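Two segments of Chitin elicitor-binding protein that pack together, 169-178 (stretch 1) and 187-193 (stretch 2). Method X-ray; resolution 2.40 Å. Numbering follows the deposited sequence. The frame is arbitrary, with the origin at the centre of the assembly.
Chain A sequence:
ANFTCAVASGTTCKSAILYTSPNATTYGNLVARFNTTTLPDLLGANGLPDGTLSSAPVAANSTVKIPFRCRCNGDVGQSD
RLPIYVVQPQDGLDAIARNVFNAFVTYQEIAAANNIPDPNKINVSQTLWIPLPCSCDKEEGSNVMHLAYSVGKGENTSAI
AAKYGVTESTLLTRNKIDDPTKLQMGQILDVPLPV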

# COMPACT_ATOMS: atom_id res chain seq x y z
N SER A 169 11.35 14.04 -11.70
CA SER A 169 10.96 13.46 -13.00
C SER A 169 10.80 11.95 -12.91
O SER A 169 9.94 11.37 -13.60
CB SER A 169 11.92 13.86 -14.13
OG SER A 169 13.25 13.57 -13.80
N THR A 170 11.65 11.31 -12.11
CA THR A 170 11.46 9.90 -11.79
C THR A 170 10.06 9.67 -11.20
O THR A 170 9.33 8.77 -11.60
CB THR A 170 12.53 9.39 -10.80
OG1 THR A 170 13.81 9.31 -11.45
CG2 THR A 170 12.17 8.03 -10.29
N LEU A 171 9.69 10.51 -10.24
CA LEU A 171 8.38 10.37 -9.62
C LEU A 171 7.32 10.57 -10.69
O LEU A 171 6.38 9.79 -10.78
CB LEU A 171 8.20 11.37 -8.47
CG LEU A 171 6.96 11.17 -7.58
CD1 LEU A 171 7.06 9.81 -6.90
CD2 LEU A 171 6.85 12.27 -6.52
N LEU A 172 7.52 11.57 -11.54
CA LEU A 172 6.56 11.93 -12.60
C LEU A 172 6.44 10.92 -13.72
O LEU A 172 5.33 10.62 -14.16
CB LEU A 172 6.91 13.30 -13.19
CG LEU A 172 6.72 14.42 -12.16
CD1 LEU A 172 7.28 15.78 -12.62
CD2 LEU A 172 5.27 14.50 -11.71
N THR A 173 7.56 10.35 -14.18
CA THR A 173 7.47 9.37 -15.26
C THR A 173 6.93 8.04 -14.75
O THR A 173 6.17 7.36 -15.41
CB THR A 173 8.83 9.13 -15.96
OG1 THR A 173 9.75 8.54 -15.03
CG2 THR A 173 9.40 10.45 -16.48
N ARG A 174 7.40 7.64 -13.57
CA ARG A 174 6.93 6.41 -12.96
C ARG A 174 5.41 6.47 -12.77
O ARG A 174 4.72 5.48 -12.94
CB ARG A 174 7.63 6.19 -11.61
CG ARG A 174 7.26 4.90 -10.91
CD ARG A 174 7.74 3.71 -11.70
NE ARG A 174 7.04 2.48 -11.33
CZ ARG A 174 7.24 1.31 -11.92
NH1 ARG A 174 8.11 1.20 -12.91
NH2 ARG A 174 6.56 0.25 -11.51
N ASN A 175 4.88 7.63 -12.43
CA ASN A 175 3.45 7.68 -12.21
C ASN A 175 2.62 8.25 -13.35
O ASN A 175 1.44 8.51 -13.17
CB ASN A 175 3.17 8.38 -10.89
CG ASN A 175 3.63 7.55 -9.71
OD1 ASN A 175 2.94 6.63 -9.30
ND2 ASN A 175 4.80 7.88 -9.15
N LYS A 176 3.25 8.43 -14.51
CA LYS A 176 2.62 8.99 -15.70
C LYS A 176 1.82 10.26 -15.39
O LYS A 176 0.64 10.35 -15.68
CB LYS A 176 1.75 7.97 -16.42
CG LYS A 176 2.40 6.62 -16.59
CD LYS A 176 1.39 5.64 -17.15
CE LYS A 176 1.98 4.25 -17.32
NZ LYS A 176 1.55 3.36 -16.18
N ILE A 177 2.48 11.23 -14.79
CA ILE A 177 1.85 12.49 -14.44
C ILE A 177 2.31 13.55 -15.42
O ILE A 177 3.46 13.99 -15.37
CB ILE A 177 2.22 12.90 -13.00
CG1 ILE A 177 1.53 11.98 -11.99
CG2 ILE A 177 1.84 14.34 -12.71
CD1 ILE A 177 2.10 12.13 -10.57
N ASP A 178 1.40 13.96 -16.29
CA ASP A 178 1.68 14.96 -17.32
C ASP A 178 1.82 16.33 -16.68
O ASP A 178 2.71 17.10 -17.03
CB ASP A 178 0.56 15.00 -18.35
CG ASP A 178 0.45 13.71 -19.12
OD1 ASP A 178 1.50 13.08 -19.39
OD2 ASP A 178 -0.69 13.32 -19.45
N GLN A 187 -4.63 11.00 -4.23
CA GLN A 187 -4.01 10.29 -5.35
C GLN A 187 -2.91 9.35 -4.83
O GLN A 187 -2.07 9.74 -4.02
CB GLN A 187 -3.38 11.28 -6.33
CG GLN A 187 -2.85 10.62 -7.61
CD GLN A 187 -2.53 11.64 -8.70
OE1 GLN A 187 -2.75 12.85 -8.52
NE2 GLN A 187 -2.03 11.17 -9.83
N ILE A 188 -2.92 8.13 -5.32
CA ILE A 188 -1.97 7.12 -4.91
C ILE A 188 -0.75 7.10 -5.83
O ILE A 188 -0.87 6.80 -7.01
CB ILE A 188 -2.62 5.73 -4.95
CG1 ILE A 188 -3.92 5.74 -4.14
CG2 ILE A 188 -1.65 4.68 -4.46
CD1 ILE A 188 -3.76 6.10 -2.68
N LEU A 189 0.41 7.37 -5.27
CA LEU A 189 1.65 7.37 -6.03
C LEU A 189 2.52 6.13 -5.73
O LEU A 189 2.63 5.69 -4.59
CB LEU A 189 2.44 8.65 -5.70
CG LEU A 189 1.85 10.02 -6.05
CD1 LEU A 189 2.82 11.16 -5.74
CD2 LEU A 189 1.49 10.09 -7.51
N ASP A 190 3.16 5.62 -6.78
CA ASP A 190 4.16 4.56 -6.70
C ASP A 190 5.52 5.25 -6.58
O ASP A 190 6.02 5.79 -7.56
CB ASP A 190 4.12 3.69 -7.96
CG ASP A 190 5.26 2.64 -8.02
OD1 ASP A 190 6.11 2.58 -7.10
OD2 ASP A 190 5.31 1.87 -9.01
N VAL A 191 6.08 5.24 -5.38
CA VAL A 191 7.36 5.89 -5.12
C VAL A 191 8.53 4.90 -5.09
O VAL A 191 8.61 4.06 -4.19
CB VAL A 191 7.30 6.63 -3.78
CG1 VAL A 191 8.53 7.47 -3.60
CG2 VAL A 191 6.08 7.51 -3.75
N PRO A 192 9.42 4.96 -6.08
CA PRO A 192 10.52 3.99 -6.07
C PRO A 192 11.69 4.41 -5.16
O PRO A 192 12.59 5.13 -5.58
CB PRO A 192 10.97 3.96 -7.54
CG PRO A 192 10.41 5.19 -8.18
CD PRO A 192 9.53 5.90 -7.20
N LEU A 193 11.67 3.95 -3.91
CA LEU A 193 12.72 4.26 -2.95
C LEU A 193 14.04 3.64 -3.37
O LEU A 193 14.13 2.41 -3.53
CB LEU A 193 12.36 3.79 -1.53
CG LEU A 193 11.40 4.58 -0.65
CD1 LEU A 193 10.25 5.17 -1.42
CD2 LEU A 193 10.91 3.71 0.50

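The helix ending at Arg 174 packs against the strand 188-193 with their N-to-C directions 129° apart, and the two stretches bury 428 Å² between them. The contact centres on Asp 190, whose backbone is engaged by Asn 175, just past the helix, and whose side chain by Arg 174.

Asn 175, the first residue to leave helical geometry, treats the strand much as a neighbouring strand would. Its amide reads both backbone groups of Asp 190: Asn 175 OD1 accepts from Asp 190 N at 2.7 Å, nearly linearly (167°), while Asn 175 ND2 donates to Asp 190 O at 2.9 Å. Asn 175 ND2 also donates to Leu 171 O at 3.0 Å, a carbonyl that accepts from Asn 175 N as well (3.1 Å). One primary amide, with chi1 in the m well, thus ties the strand to the last turn of the helix; asparagine suits the place because it offers an acceptor and two donor hydrogens on a short stem.

Arg 174, the residue before Asn 175, forms a salt bridge with the buried Asp 190. Arg 174 NE donates to Asp 190 OD2 at 3.0 Å and Arg 174 NH2 to the same oxygen at 3.2 Å, so the carboxylate oxygen lies at the guanidinium edge, near its plane. Asp 190 OD1 is hydrogen-bonded elsewhere in the structure, as are Arg 174 NH1 and NH2, leaving neither carboxylate oxygen unsatisfied despite its burial.

Apolar contacts lie beside these polar links. Leu 171 reaches Val 191 (CD1 to CG2, 4.0 Å) and Leu 189 (CD2 to CD1, 4.3 Å), and Leu 189 CD2 meets Ile 177 CD1 at 3.7 Å. Pro 192, with no amide hydrogen to satisfy, presents its CG to Thr 170 CG2 at 4.0 Å and to the aliphatic Arg 174 CG at 4.2 Å.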